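Local atomic coordinates of integron cassette protein (Vibrio cholerae, PDB entry 3FY6), a protein that is of unknown function but comes from a mobile integron gene cassette and forms a two-subunit assembly, each subunit an antiparallel sheet packed with helices. Residues I16-W21 against N67-Y72; E59-D64 against I76-F81; E25-E30 against I38-V43. All blocks are in the same frame, centred on the assembly; numbering follows the deposited sequence.

In the fold
The three contacts lie in the antiparallel sheet, between two helices, and where the edge strand meets the loop after helix 62-67. Contact 3 joins two neighbouring strands, 23-31 and 35-40; contact 1 fastens the end of the edge strand 10-18 to that loop; contact 2 packs the start of helix 62-67 against helix 77-89. Contact 1 and contact 3 have centres about 13 Å apart and meet directly, Asp69 OD2 lying 2.9 Å from Tyr27 OH. Contact 2, its centre also about 13 Å from that of contact 3, touches it through apolar groups, with Phe81 CD2 3.8 Å from Ile38 CD1. No active site or ligand is known here to relate them to.

Contact 1 (I16-W21 against N67-Y72); sequences IYSPRW and NNDSVY
Ser18 OG is gripped by three hydrogen bonds, one given and two received. It donates to Asp69 O at 2.8 Å, lying in the carbonyl plane on a lone pair. It accepts from Trp21 N at 3.2 Å and, weakly, from Arg20 N. With OG anti to its own backbone N (chi1 162°), the hydroxyl sits where it serves both the turn that follows the strand and the loop across the gap. Beyond it, Arg20 and Trp21 reach over to the loop as a pair. Arg20 is extended from CG to NE, and its NH1 donates to Asn68 O at 2.9 Å, close to the guanidinium plane. The six-membered side of the indole lies over one face of that guanidinium, Trp21 CZ2 standing 3.6 Å above the plane of the Arg20 group. From its edge the same indole sends Trp21 NE1 to Asp69 OD1 at 3.2 Å; this bond is bent (136°) and meets the carboxylate from above its plane, ring and carboxylate being 89° apart. The other carboxylate oxygen, Asp69 OD2, is hydrogen-bonded to Tyr27 OH, so the buried acid is held at both oxygens, which would probably favour its ionised form. Toward helix 95-114 the contact turns apolar: Val71 CG2 packs against the strand, 3.2 Å from Tyr17 O and 4.2 Å from Ile16 CG2, and Pro19 CD lies against the carbonyls of Asp69 and Ser70. In that helix Val109 and Thr113 touch Val71. Two local motifs thus face each other: an ST motif at Ser18, where strand 10-18 ends, and a Schellman motif closing helix 62-67, in which Ser70 at positive phi is the C-prime residue.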
ATOM      1  N   ILE A  16       4.102 -14.168   6.104  1.00 12.55           N
ATOM      2  CA  ILE A  16       4.457 -12.992   5.312  1.00 18.41           C
ATOM      3  C   ILE A  16       5.953 -12.961   5.001  1.00 17.93           C
ATOM      4  O   ILE A  16       6.780 -12.910   5.909  1.00 17.63           O
ATOM      5  CB  ILE A  16       4.079 -11.693   6.057  1.00 15.72           C
ATOM      6  CG1 ILE A  16       2.589 -11.712   6.441  1.00 20.83           C
ATOM      7  CG2 ILE A  16       4.427 -10.463   5.207  1.00 17.27           C
ATOM      8  CD1 ILE A  16       1.647 -11.513   5.264  1.00 17.21           C
ATOM      9  N   TYR A  17       6.306 -12.964   3.720  1.00 15.84           N
ATOM     10  CA  TYR A  17       7.719 -12.991   3.354  1.00 18.95           C
ATOM     11  C   TYR A  17       8.413 -11.672   3.656  1.00 19.70           C
ATOM     12  O   TYR A  17       7.940 -10.608   3.258  1.00 17.88           O
ATOM     13  CB  TYR A  17       7.935 -13.369   1.886  1.00 15.91           C
ATOM     14  CG  TYR A  17       9.406 -13.493   1.583  1.00 18.52           C
ATOM     15  CD1 TYR A  17      10.104 -14.654   1.915  1.00 14.63           C
ATOM     16  CD2 TYR A  17      10.116 -12.433   1.025  1.00 15.65           C
ATOM     17  CE1 TYR A  17      11.464 -14.765   1.679  1.00 18.86           C
ATOM     18  CE2 TYR A  17      11.492 -12.534   0.777  1.00 19.13           C
ATOM     19  CZ  TYR A  17      12.151 -13.704   1.109  1.00 17.53           C
ATOM     20  OH  TYR A  17      13.493 -13.819   0.872  1.00 23.26           O
ATOM     21  N   SER A  18       9.543 -11.753   4.351  1.00 16.86           N
ATOM     22  CA  SER A  18      10.317 -10.581   4.739  1.00 14.31           C
ATOM     23  C   SER A  18      11.721 -10.619   4.150  1.00 21.65           C
ATOM     24  O   SER A  18      12.525 -11.476   4.513  1.00 21.84           O
ATOM     25  CB  SER A  18      10.437 -10.506   6.263  1.00 19.99           C
ATOM     26  OG  SER A  18      11.505  -9.639   6.636  1.00 22.09           O
ATOM     27  N   PRO A  19      12.031  -9.670   3.262  1.00 22.68           N
ATOM     28  CA  PRO A  19      13.372  -9.572   2.678  1.00 19.63           C
ATOM     29  C   PRO A  19      14.402  -9.248   3.751  1.00 25.31           C
ATOM     30  O   PRO A  19      15.591  -9.480   3.559  1.00 22.74           O
ATOM     31  CB  PRO A  19      13.254  -8.388   1.713  1.00 21.82           C
ATOM     32  CG  PRO A  19      11.788  -8.244   1.449  1.00 28.22           C
ATOM     33  CD  PRO A  19      11.110  -8.660   2.719  1.00 25.61           C
ATOM     34  N   ARG A  20      13.944  -8.707   4.872  1.00 26.10           N
ATOM     35  CA  ARG A  20      14.848  -8.333   5.945  1.00 27.06           C
ATOM     36  C   ARG A  20      15.371  -9.567   6.691  1.00 28.20           C
ATOM     37  O   ARG A  20      16.507  -9.577   7.167  1.00 26.71           O
ATOM     38  CB  ARG A  20      14.166  -7.366   6.916  1.00 26.64           C
ATOM     39  CG  ARG A  20      15.078  -6.926   8.060  1.00 34.42           C
ATOM     40  CD  ARG A  20      14.421  -5.898   8.975  1.00 38.37           C
ATOM     41  NE  ARG A  20      15.371  -5.409   9.973  1.00 46.61           N
ATOM     42  CZ  ARG A  20      15.031  -4.894  11.152  1.00 55.29           C
ATOM     43  NH1 ARG A  20      13.754  -4.802  11.499  1.00 56.75           N
ATOM     44  NH2 ARG A  20      15.973  -4.480  11.992  1.00 53.60           N
ATOM     45  N   TRP A  21      14.548 -10.607   6.774  1.00 21.03           N
ATOM     46  CA  TRP A  21      14.941 -11.837   7.458  1.00 22.21           C
ATOM     47  C   TRP A  21      15.084 -13.035   6.524  1.00 23.28           C
ATOM     48  O   TRP A  21      15.409 -14.127   6.971  1.00 20.29           O
ATOM     49  CB  TRP A  21      13.953 -12.152   8.587  1.00 25.89           C
ATOM     50  CG  TRP A  21      13.768 -10.974   9.481  1.00 28.91           C
ATOM     51  CD1 TRP A  21      12.666 -10.179   9.577  1.00 25.80           C
ATOM     52  CD2 TRP A  21      14.741 -10.424  10.376  1.00 32.31           C
ATOM     53  NE1 TRP A  21      12.885  -9.178  10.494  1.00 32.35           N
ATOM     54  CE2 TRP A  21      14.151  -9.309  10.999  1.00 35.70           C
ATOM     55  CE3 TRP A  21      16.049 -10.782  10.726  1.00 40.94           C
ATOM     56  CZ2 TRP A  21      14.827  -8.538  11.946  1.00 49.38           C
ATOM     57  CZ3 TRP A  21      16.717 -10.018  11.667  1.00 47.13           C
ATOM     58  CH2 TRP A  21      16.107  -8.909  12.266  1.00 47.87           C
ATOM     59  N   ASN A  67       6.355  -2.700   7.687  1.00 14.15           N
ATOM     60  CA  ASN A  67       7.452  -1.892   7.162  1.00 17.77           C
ATOM     61  C   ASN A  67       8.723  -2.277   7.901  1.00 23.23           C
ATOM     62  O   ASN A  67       9.811  -2.246   7.350  1.00 22.83           O
ATOM     63  CB  ASN A  67       7.200  -0.383   7.351  1.00 18.65           C
ATOM     64  CG  ASN A  67       6.226   0.207   6.321  1.00 19.69           C
ATOM     65  OD1 ASN A  67       5.880   1.380   6.404  1.00 28.11           O
ATOM     66  ND2 ASN A  67       5.778  -0.603   5.363  1.00 17.21           N
ATOM     67  N   ASN A  68       8.566  -2.645   9.164  1.00 31.65           N
ATOM     68  CA  ASN A  68       9.701  -3.069   9.967  1.00 38.70           C
ATOM     69  C   ASN A  68      10.321  -4.372   9.465  1.00 36.39           C
ATOM     70  O   ASN A  68      11.499  -4.633   9.701  1.00 31.00           O
ATOM     71  CB  ASN A  68       9.305  -3.172  11.439  1.00 43.11           C
ATOM     72  CG  ASN A  68       9.241  -1.817  12.112  1.00 50.51           C
ATOM     73  OD1 ASN A  68       9.866  -0.859  11.653  1.00 55.66           O
ATOM     74  ND2 ASN A  68       8.484  -1.724  13.198  1.00 48.66           N
ATOM     75  N   ASP A  69       9.528  -5.183   8.772  1.00 25.53           N
ATOM     76  CA  ASP A  69      10.056  -6.377   8.126  1.00 23.25           C
ATOM     77  C   ASP A  69      10.493  -6.085   6.683  1.00 25.40           C
ATOM     78  O   ASP A  69      10.729  -7.007   5.901  1.00 25.73           O
ATOM     79  CB  ASP A  69       9.028  -7.506   8.146  1.00 20.78           C
ATOM     80  CG  ASP A  69       8.937  -8.205   9.501  1.00 33.51           C
ATOM     81  OD1 ASP A  69       9.863  -8.040  10.331  1.00 33.88           O
ATOM     82  OD2 ASP A  69       7.931  -8.928   9.728  1.00 38.09           O
ATOM     83  N   SER A  70      10.610  -4.804   6.342  1.00 21.27           N
ATOM     84  CA  SER A  70      10.860  -4.393   4.955  1.00 21.27           C
ATOM     85  C   SER A  70       9.773  -4.879   3.996  1.00 20.94           C
ATOM     86  O   SER A  70      10.056  -5.251   2.857  1.00 20.28           O
ATOM     87  CB  SER A  70      12.235  -4.868   4.473  1.00 29.77           C
ATOM     88  OG  SER A  70      13.270  -4.288   5.248  1.00 37.28           O
ATOM     89  N   VAL A  71       8.533  -4.883   4.471  1.00 24.19           N
ATOM     90  CA  VAL A  71       7.387  -5.260   3.655  1.00 25.82           C
ATOM     91  C   VAL A  71       6.503  -4.020   3.469  1.00 22.82           C
ATOM     92  O   VAL A  71       6.213  -3.316   4.434  1.00 17.06           O
ATOM     93  CB  VAL A  71       6.578  -6.415   4.319  1.00 16.85           C
ATOM     94  CG1 VAL A  71       5.266  -6.657   3.590  1.00 15.87           C
ATOM     95  CG2 VAL A  71       7.418  -7.697   4.378  1.00 14.06           C
ATOM     96  N   TYR A  72       6.095  -3.758   2.229  1.00 16.30           N
ATOM     97  CA  TYR A  72       5.311  -2.571   1.889  1.00 14.41           C
ATOM     98  C   TYR A  72       3.995  -3.004   1.268  1.00 17.82           C
ATOM     99  O   TYR A  72       3.877  -3.107   0.049  1.00 28.24           O
ATOM    100  CB  TYR A  72       6.126  -1.667   0.943  1.00 16.49           C
ATOM    101  CG  TYR A  72       7.478  -1.383   1.549  1.00 18.30           C
ATOM    102  CD1 TYR A  72       7.645  -0.338   2.449  1.00 17.53           C
ATOM    103  CD2 TYR A  72       8.563  -2.221   1.305  1.00 22.40           C
ATOM    104  CE1 TYR A  72       8.870  -0.102   3.051  1.00 20.90           C
ATOM    105  CE2 TYR A  72       9.791  -1.993   1.899  1.00 21.65           C
ATOM    106  CZ  TYR A  72       9.940  -0.930   2.769  1.00 24.48           C
ATOM    107  OH  TYR A  72      11.159  -0.696   3.369  1.00 29.17           O
TER

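Contact 2 (E59-D64 against I76-F81); sequences EETLQD and ITQNLF
Leu62 holds CG anti to the backbone N (chi1 -172°), which sends its branches out from the first turn of helix 62-67 toward helix 77-89. Gln78 also has CG anti to its backbone N and an extended chain, so its amide end runs back to the backbone of Thr61 and Leu62; Gln63 instead bends at chi2 (78°) and swings its amide across the stem of Gln78. One methyl does most of the apolar work. Leu62 CD2 stands almost over the middle of the Phe81 ring, 3.8 Å from its centroid and 13° off the normal, a CH-pi contact on one face. The same carbon meets Thr77 CG2 at 3.7 Å, so it sits in the corner formed by the threonine methyl and the ring face, which lie one helical turn apart. Thr77 turns CG2, anti to its backbone N, toward the leucine, while its OG1 is hydrogen-bonded to Pro74 O. Beside the leucine the two glutamines cross at about a right angle, the Gln63 amide lying against Gln78 CB, and the Gln78 chain passes Leu62 CB, with 4.1 Å between Gln78 CB and Leu62 CB. Ile38 from strand 35-40 touches both Leu62 and Phe81, and Val105 of helix 95-114 touches Thr77 and Phe81; the leucine-phenylalanine pair therefore belongs to the core between sheet and helices. Within 59-64 the helix start also has its own cap. Asp64 N donates to Thr61 OG1 at 3.1 Å, and in return Thr61 N donates to Asp64 OD2 at 3.2 Å, the latter met from above the carboxylate plane. This reciprocal pair is a capping box, with Thr61 as the N-cap of helix 62-67.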
ATOM      1  N   GLU A  59      -2.897   3.114  16.751  1.00 25.11           N
ATOM      2  CA  GLU A  59      -2.355   4.112  15.837  1.00 28.65           C
ATOM      3  C   GLU A  59      -1.147   3.571  15.068  1.00 30.11           C
ATOM      4  O   GLU A  59      -0.862   4.015  13.961  1.00 33.39           O
ATOM      5  CB  GLU A  59      -1.983   5.396  16.585  1.00 34.17           C
ATOM      6  CG  GLU A  59      -3.183   6.216  17.018  1.00 37.48           C
ATOM      7  CD  GLU A  59      -2.811   7.326  17.985  1.00 46.82           C
ATOM      8  OE1 GLU A  59      -1.646   7.362  18.442  1.00 43.78           O
ATOM      9  OE2 GLU A  59      -3.690   8.159  18.292  1.00 52.40           O
ATOM     10  N   GLU A  60      -0.430   2.627  15.671  1.00 27.06           N
ATOM     11  CA  GLU A  60       0.573   1.859  14.946  1.00 31.60           C
ATOM     12  C   GLU A  60      -0.187   0.902  14.027  1.00 31.67           C
ATOM     13  O   GLU A  60      -0.878   0.005  14.508  1.00 28.62           O
ATOM     14  CB  GLU A  60       1.421   1.054  15.922  1.00 39.40           C
ATOM     15  CG  GLU A  60       2.734   0.553  15.353  1.00 47.52           C
ATOM     16  CD  GLU A  60       3.801   1.620  15.365  1.00 56.85           C
ATOM     17  OE1 GLU A  60       3.538   2.733  14.860  1.00 67.53           O
ATOM     18  OE2 GLU A  60       4.901   1.352  15.884  1.00 57.92           O
ATOM     19  N   THR A  61      -0.086   1.103  12.715  1.00 25.60           N
ATOM     20  CA  THR A  61      -0.881   0.317  11.773  1.00 26.01           C
ATOM     21  C   THR A  61      -0.198  -0.997  11.406  1.00 22.14           C
ATOM     22  O   THR A  61       0.994  -1.187  11.660  1.00 22.44           O
ATOM     23  CB  THR A  61      -1.146   1.092  10.466  1.00 26.69           C
ATOM     24  OG1 THR A  61       0.098   1.327   9.797  1.00 24.39           O
ATOM     25  CG2 THR A  61      -1.845   2.425  10.744  1.00 26.76           C
ATOM     26  N   LEU A  62      -0.964  -1.893  10.793  1.00 17.90           N
ATOM     27  CA  LEU A  62      -0.431  -3.132  10.249  1.00 20.06           C
ATOM     28  C   LEU A  62       0.692  -2.825   9.274  1.00 18.72           C
ATOM     29  O   LEU A  62       1.710  -3.510   9.227  1.00 22.95           O
ATOM     30  CB  LEU A  62      -1.542  -3.878   9.513  1.00 27.12           C
ATOM     31  CG  LEU A  62      -1.181  -5.285   9.064  1.00 25.98           C
ATOM     32  CD1 LEU A  62      -0.822  -6.114  10.282  1.00 25.22           C
ATOM     33  CD2 LEU A  62      -2.336  -5.905   8.311  1.00 30.71           C
ATOM     34  N   GLN A  63       0.491  -1.774   8.491  1.00 21.13           N
ATOM     35  CA  GLN A  63       1.482  -1.342   7.529  1.00 26.83           C
ATOM     36  C   GLN A  63       2.793  -0.976   8.234  1.00 27.24           C
ATOM     37  O   GLN A  63       3.875  -1.363   7.788  1.00 26.08           O
ATOM     38  CB  GLN A  63       0.928  -0.168   6.707  1.00 30.27           C
ATOM     39  CG  GLN A  63      -0.254  -0.553   5.789  1.00 38.25           C
ATOM     40  CD  GLN A  63      -1.610  -0.687   6.514  1.00 37.57           C
ATOM     41  OE1 GLN A  63      -1.886   0.015   7.493  1.00 31.28           O
ATOM     42  NE2 GLN A  63      -2.467  -1.576   6.006  1.00 21.97           N
ATOM     43  N   ASP A  64       2.692  -0.245   9.343  1.00 22.17           N
ATOM     44  CA  ASP A  64       3.867   0.145  10.120  1.00 25.14           C
ATOM     45  C   ASP A  64       4.690  -1.059  10.568  1.00 24.02           C
ATOM     46  O   ASP A  64       5.906  -1.080  10.396  1.00 27.23           O
ATOM     47  CB  ASP A  64       3.464   0.964  11.354  1.00 35.68           C
ATOM     48  CG  ASP A  64       2.973   2.361  11.002  1.00 48.11           C
ATOM     49  OD1 ASP A  64       3.265   2.839   9.883  1.00 46.13           O
ATOM     50  OD2 ASP A  64       2.294   2.982  11.850  1.00 51.90           O
ATOM     51  N   ILE A  76      -4.669  -0.469   1.934  1.00 23.17           N
ATOM     52  CA  ILE A  76      -5.966  -1.014   2.340  1.00 19.39           C
ATOM     53  C   ILE A  76      -5.887  -2.350   3.108  1.00 17.26           C
ATOM     54  O   ILE A  76      -6.906  -2.868   3.569  1.00 17.21           O
ATOM     55  CB  ILE A  76      -6.859  -1.233   1.115  1.00 18.94           C
ATOM     56  CG1 ILE A  76      -8.328  -1.349   1.538  1.00 19.75           C
ATOM     57  CG2 ILE A  76      -6.381  -2.463   0.322  1.00 13.46           C
ATOM     58  CD1 ILE A  76      -9.297  -1.493   0.362  1.00 25.52           C
ATOM     59  N   THR A  77      -4.691  -2.904   3.242  1.00 19.68           N
ATOM     60  CA  THR A  77      -4.523  -4.216   3.879  1.00 16.90           C
ATOM     61  C   THR A  77      -5.188  -4.328   5.266  1.00 20.17           C
ATOM     62  O   THR A  77      -5.868  -5.303   5.562  1.00 22.22           O
ATOM     63  CB  THR A  77      -3.028  -4.594   3.974  1.00 18.99           C
ATOM     64  OG1 THR A  77      -2.465  -4.599   2.654  1.00 21.00           O
ATOM     65  CG2 THR A  77      -2.855  -5.985   4.601  1.00 19.50           C
ATOM     66  N   GLN A  78      -4.989  -3.330   6.113  1.00 19.77           N
ATOM     67  CA  GLN A  78      -5.512  -3.379   7.464  1.00 20.52           C
ATOM     68  C   GLN A  78      -7.030  -3.414   7.429  1.00 18.03           C
ATOM     69  O   GLN A  78      -7.668  -4.117   8.210  1.00 14.96           O
ATOM     70  CB  GLN A  78      -5.043  -2.163   8.254  1.00 17.22           C
ATOM     71  CG  GLN A  78      -5.621  -2.064   9.646  1.00 22.98           C
ATOM     72  CD  GLN A  78      -4.860  -1.058  10.492  1.00 28.81           C
ATOM     73  OE1 GLN A  78      -5.376   0.006  10.834  1.00 34.18           O
ATOM     74  NE2 GLN A  78      -3.619  -1.380  10.806  1.00 24.75           N
ATOM     75  N   ASN A  79      -7.591  -2.647   6.503  1.00 15.52           N
ATOM     76  CA  ASN A  79      -9.024  -2.557   6.323  1.00 15.54           C
ATOM     77  C   ASN A  79      -9.581  -3.915   5.881  1.00 13.34           C
ATOM     78  O   ASN A  79     -10.650  -4.332   6.331  1.00 17.54           O
ATOM     79  CB  ASN A  79      -9.359  -1.452   5.308  1.00 15.79           C
ATOM     80  CG  ASN A  79     -10.844  -1.345   5.032  1.00 27.99           C
ATOM     81  OD1 ASN A  79     -11.347  -1.921   4.073  1.00 36.16           O
ATOM     82  ND2 ASN A  79     -11.561  -0.625   5.886  1.00 29.72           N
ATOM     83  N   LEU A  80      -8.845  -4.618   5.029  1.00 13.45           N
ATOM     84  CA  LEU A  80      -9.228  -5.992   4.663  1.00 15.05           C
ATOM     85  C   LEU A  80      -9.281  -6.910   5.882  1.00 18.81           C
ATOM     86  O   LEU A  80     -10.235  -7.668   6.049  1.00 18.11           O
ATOM     87  CB  LEU A  80      -8.278  -6.587   3.628  1.00 15.77           C
ATOM     88  CG  LEU A  80      -8.164  -5.872   2.281  1.00 17.89           C
ATOM     89  CD1 LEU A  80      -7.563  -6.822   1.260  1.00 16.53           C
ATOM     90  CD2 LEU A  80      -9.514  -5.350   1.809  1.00 11.64           C
ATOM     91  N   PHE A  81      -8.261  -6.855   6.739  1.00 15.28           N
ATOM     92  CA  PHE A  81      -8.303  -7.658   7.962  1.00 19.08           C
ATOM     93  C   PHE A  81      -9.555  -7.323   8.761  1.00 20.16           C
ATOM     94  O   PHE A  81     -10.237  -8.212   9.271  1.00 19.05           O
ATOM     95  CB  PHE A  81      -7.078  -7.414   8.837  1.00 16.24           C
ATOM     96  CG  PHE A  81      -5.848  -8.162   8.399  1.00 20.11           C
ATOM     97  CD1 PHE A  81      -5.346  -8.023   7.113  1.00 24.05           C
ATOM     98  CD2 PHE A  81      -5.168  -8.969   9.294  1.00 22.95           C
ATOM     99  CE1 PHE A  81      -4.190  -8.695   6.723  1.00 23.74           C
ATOM    100  CE2 PHE A  81      -4.017  -9.644   8.916  1.00 26.09           C
ATOM    101  CZ  PHE A  81      -3.528  -9.508   7.626  1.00 27.17           C
TER

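Contact 3 (E25-E30 against I38-V43); sequences ETYIVE and ISMGAV
The largest bump is the bent side chain of Met40, a selenomethionine, which lies over one flat face of the Tyr27 ring. Its CG sits above the middle of that face, and the chain, kinked at chi2 and chi3, then carries the selenium past the ring to an oblique Met-aromatic position, Met40 SE being 4.7 Å from the Tyr27 centroid. There it lies against the bent Glu25 side chain, crossing it obliquely, with Met40 SE 4.0 Å from Glu25 CB and 3.5 Å from Glu25 OE1; the other oxygen of that acid forms a salt bridge with Arg23. At the ring's edge, near its plane, Ile38 CG2 fills the next step, 4.2 Å from Tyr27 CD2. Farther along, Val29 CG1 touches Ile38 CG1, partway along the isoleucine, at 4.4 Å. Tyr27, Val29 and Ile38 line the face turned to the helices: Tyr27 rests on Ile65 and Met66, and Phe81 touches Val29 and Ile38. The frame beneath is an antiparallel beta hairpin of strands 23-31 and 35-40, whose short segments run at 157°. Ile28 and Ser39 form a hydrogen-bonded pair, Ile28 N to Ser39 O at 2.7 Å and Ser39 N to Ile28 O at 2.8 Å, both nearly straight (161° and 164°). Val29 opposite Ile38 is the adjoining non-hydrogen-bonded pair. On the other face, Ile28 and Ser39 stand side by side, and a water spans Ile28 O and Ser39 OG; the serine hydroxyl is also hydrogen-bonded to Thr44 OG1. Past Met40 the second strand turns away through a type II' turn to Val43. Gly41 takes a positive phi there, and a second water links Thr26 O to Gly41 N.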
ATOM      1  N   GLU A  25       7.703 -14.522   7.814  1.00 17.17           N
ATOM      2  CA  GLU A  25       7.428 -14.226   9.215  1.00 15.63           C
ATOM      3  C   GLU A  25       5.977 -14.580   9.550  1.00 22.75           C
ATOM      4  O   GLU A  25       5.067 -14.370   8.741  1.00 19.15           O
ATOM      5  CB  GLU A  25       7.690 -12.753   9.510  1.00 23.52           C
ATOM      6  CG  GLU A  25       9.140 -12.332   9.301  1.00 31.74           C
ATOM      7  CD  GLU A  25      10.046 -12.810  10.424  1.00 39.62           C
ATOM      8  OE1 GLU A  25       9.870 -12.340  11.565  1.00 46.48           O
ATOM      9  OE2 GLU A  25      10.939 -13.643  10.169  1.00 42.51           O
ATOM     10  N   THR A  26       5.763 -15.126  10.741  1.00 18.80           N
ATOM     11  CA  THR A  26       4.427 -15.543  11.144  1.00 19.72           C
ATOM     12  C   THR A  26       3.703 -14.377  11.802  1.00 19.75           C
ATOM     13  O   THR A  26       4.147 -13.851  12.818  1.00 21.67           O
ATOM     14  CB  THR A  26       4.474 -16.751  12.114  1.00 23.92           C
ATOM     15  OG1 THR A  26       5.185 -17.838  11.503  1.00 21.10           O
ATOM     16  CG2 THR A  26       3.057 -17.210  12.480  1.00 20.40           C
ATOM     17  N   TYR A  27       2.606 -13.945  11.197  1.00 17.42           N
ATOM     18  CA  TYR A  27       1.747 -12.955  11.833  1.00 19.31           C
ATOM     19  C   TYR A  27       0.563 -13.701  12.416  1.00 21.57           C
ATOM     20  O   TYR A  27      -0.138 -14.414  11.701  1.00 25.08           O
ATOM     21  CB  TYR A  27       1.271 -11.924  10.819  1.00 21.92           C
ATOM     22  CG  TYR A  27       2.322 -10.897  10.476  1.00 24.93           C
ATOM     23  CD1 TYR A  27       3.497 -11.267   9.834  1.00 22.77           C
ATOM     24  CD2 TYR A  27       2.138  -9.554  10.795  1.00 21.07           C
ATOM     25  CE1 TYR A  27       4.463 -10.327   9.517  1.00 25.44           C
ATOM     26  CE2 TYR A  27       3.101  -8.602  10.484  1.00 25.51           C
ATOM     27  CZ  TYR A  27       4.259  -8.993   9.845  1.00 26.51           C
ATOM     28  OH  TYR A  27       5.221  -8.057   9.549  1.00 33.10           O
ATOM     29  N   ILE A  28       0.347 -13.560  13.718  1.00 23.62           N
ATOM     30  CA  ILE A  28      -0.732 -14.296  14.366  1.00 24.11           C
ATOM     31  C   ILE A  28      -1.942 -13.395  14.558  1.00 23.96           C
ATOM     32  O   ILE A  28      -1.876 -12.380  15.249  1.00 26.08           O
ATOM     33  CB  ILE A  28      -0.290 -14.899  15.712  1.00 23.64           C
ATOM     34  CG1 ILE A  28       1.000 -15.696  15.532  1.00 24.45           C
ATOM     35  CG2 ILE A  28      -1.383 -15.809  16.279  1.00 24.31           C
ATOM     36  CD1 ILE A  28       1.583 -16.220  16.828  1.00 27.05           C
ATOM     37  N   VAL A  29      -3.040 -13.756  13.911  1.00 19.02           N
ATOM     38  CA  VAL A  29      -4.280 -13.013  14.045  1.00 15.29           C
ATOM     39  C   VAL A  29      -5.200 -13.699  15.045  1.00 25.17           C
ATOM     40  O   VAL A  29      -5.609 -14.838  14.839  1.00 23.55           O
ATOM     41  CB  VAL A  29      -5.014 -12.916  12.702  1.00 25.75           C
ATOM     42  CG1 VAL A  29      -6.232 -12.006  12.836  1.00 27.48           C
ATOM     43  CG2 VAL A  29      -4.076 -12.390  11.620  1.00 27.58           C
ATOM     44  N   GLU A  30      -5.520 -13.010  16.133  1.00 27.52           N
ATOM     45  CA  GLU A  30      -6.466 -13.542  17.105  1.00 28.31           C
ATOM     46  C   GLU A  30      -7.819 -12.865  16.932  1.00 25.38           C
ATOM     47  O   GLU A  30      -7.939 -11.653  17.116  1.00 28.54           O
ATOM     48  CB  GLU A  30      -5.966 -13.318  18.533  1.00 33.69           C
ATOM     49  CG  GLU A  30      -5.107 -14.424  19.094  1.00 50.40           C
ATOM     50  CD  GLU A  30      -5.085 -14.418  20.616  1.00 66.98           C
ATOM     51  OE1 GLU A  30      -6.015 -13.839  21.224  1.00 68.09           O
ATOM     52  OE2 GLU A  30      -4.145 -14.999  21.204  1.00 71.09           O
ATOM     53  N   ILE A  38      -3.361  -8.625  16.210  1.00 22.09           N
ATOM     54  CA  ILE A  38      -2.407  -9.122  15.231  1.00 25.08           C
ATOM     55  C   ILE A  38      -1.025  -9.009  15.845  1.00 27.26           C
ATOM     56  O   ILE A  38      -0.590  -7.913  16.229  1.00 23.64           O
ATOM     57  CB  ILE A  38      -2.447  -8.308  13.929  1.00 24.51           C
ATOM     58  CG1 ILE A  38      -3.868  -8.292  13.352  1.00 23.00           C
ATOM     59  CG2 ILE A  38      -1.454  -8.860  12.909  1.00 23.99           C
ATOM     60  CD1 ILE A  38      -4.143  -7.077  12.469  1.00 22.66           C
ATOM     61  N   SER A  39      -0.350 -10.148  15.953  1.00 21.30           N
ATOM     62  CA  SER A  39       0.967 -10.203  16.576  1.00 26.74           C
ATOM     63  C   SER A  39       2.044 -10.627  15.593  1.00 25.88           C
ATOM     64  O   SER A  39       1.840 -11.509  14.762  1.00 22.35           O
ATOM     65  CB  SER A  39       0.953 -11.173  17.761  1.00 30.39           C
ATOM     66  OG  SER A  39       0.170 -10.661  18.823  1.00 34.37           O
HETATM   67  N   MSE A  40       3.197  -9.984  15.705  1.00 33.78           N
HETATM   68  CA  MSE A  40       4.382 -10.374  14.970  1.00 26.91           C
HETATM   69  C   MSE A  40       5.484 -10.334  16.004  1.00 30.43           C
HETATM   70  O   MSE A  40       5.862  -9.256  16.469  1.00 28.16           O
HETATM   71  CB  MSE A  40       4.677  -9.364  13.862  1.00 30.48           C
HETATM   72  CG  MSE A  40       5.328  -9.970  12.618  1.00 40.55           C
HETATM   73 SE   MSE A  40       7.218 -10.472  12.772  0.37 54.05          SE
HETATM   74  CE  MSE A  40       7.880  -8.937  13.781  1.00 48.19           C
ATOM     75  N   GLY A  41       5.979 -11.502  16.395  1.00 34.46           N
ATOM     76  CA  GLY A  41       6.970 -11.567  17.453  1.00 34.81           C
ATOM     77  C   GLY A  41       6.451 -10.926  18.725  1.00 38.20           C
ATOM     78  O   GLY A  41       5.416 -11.326  19.253  1.00 42.33           O
ATOM     79  N   ALA A  42       7.158  -9.915  19.212  1.00 41.44           N
ATOM     80  CA  ALA A  42       6.798  -9.282  20.479  1.00 44.80           C
ATOM     81  C   ALA A  42       5.796  -8.131  20.325  1.00 42.81           C
ATOM     82  O   ALA A  42       5.364  -7.540  21.317  1.00 42.54           O
ATOM     83  CB  ALA A  42       8.052  -8.797  21.195  1.00 50.34           C
ATOM     84  N   VAL A  43       5.424  -7.817  19.087  1.00 30.19           N
ATOM     85  CA  VAL A  43       4.583  -6.656  18.828  1.00 28.74           C
ATOM     86  C   VAL A  43       3.137  -7.046  18.563  1.00 29.02           C
ATOM     87  O   VAL A  43       2.865  -7.907  17.735  1.00 32.01           O
ATOM     88  CB  VAL A  43       5.086  -5.870  17.609  1.00 33.30           C
ATOM     89  CG1 VAL A  43       4.089  -4.809  17.237  1.00 30.68           C
ATOM     90  CG2 VAL A  43       6.456  -5.259  17.892  1.00 39.89           C
TER
HETATM   91  O   HOH W   1       4.484 -14.030  15.468  1.00 32.89           O
HETATM   92  O   HOH W   2      -2.549 -11.722  17.911  1.00 42.10           O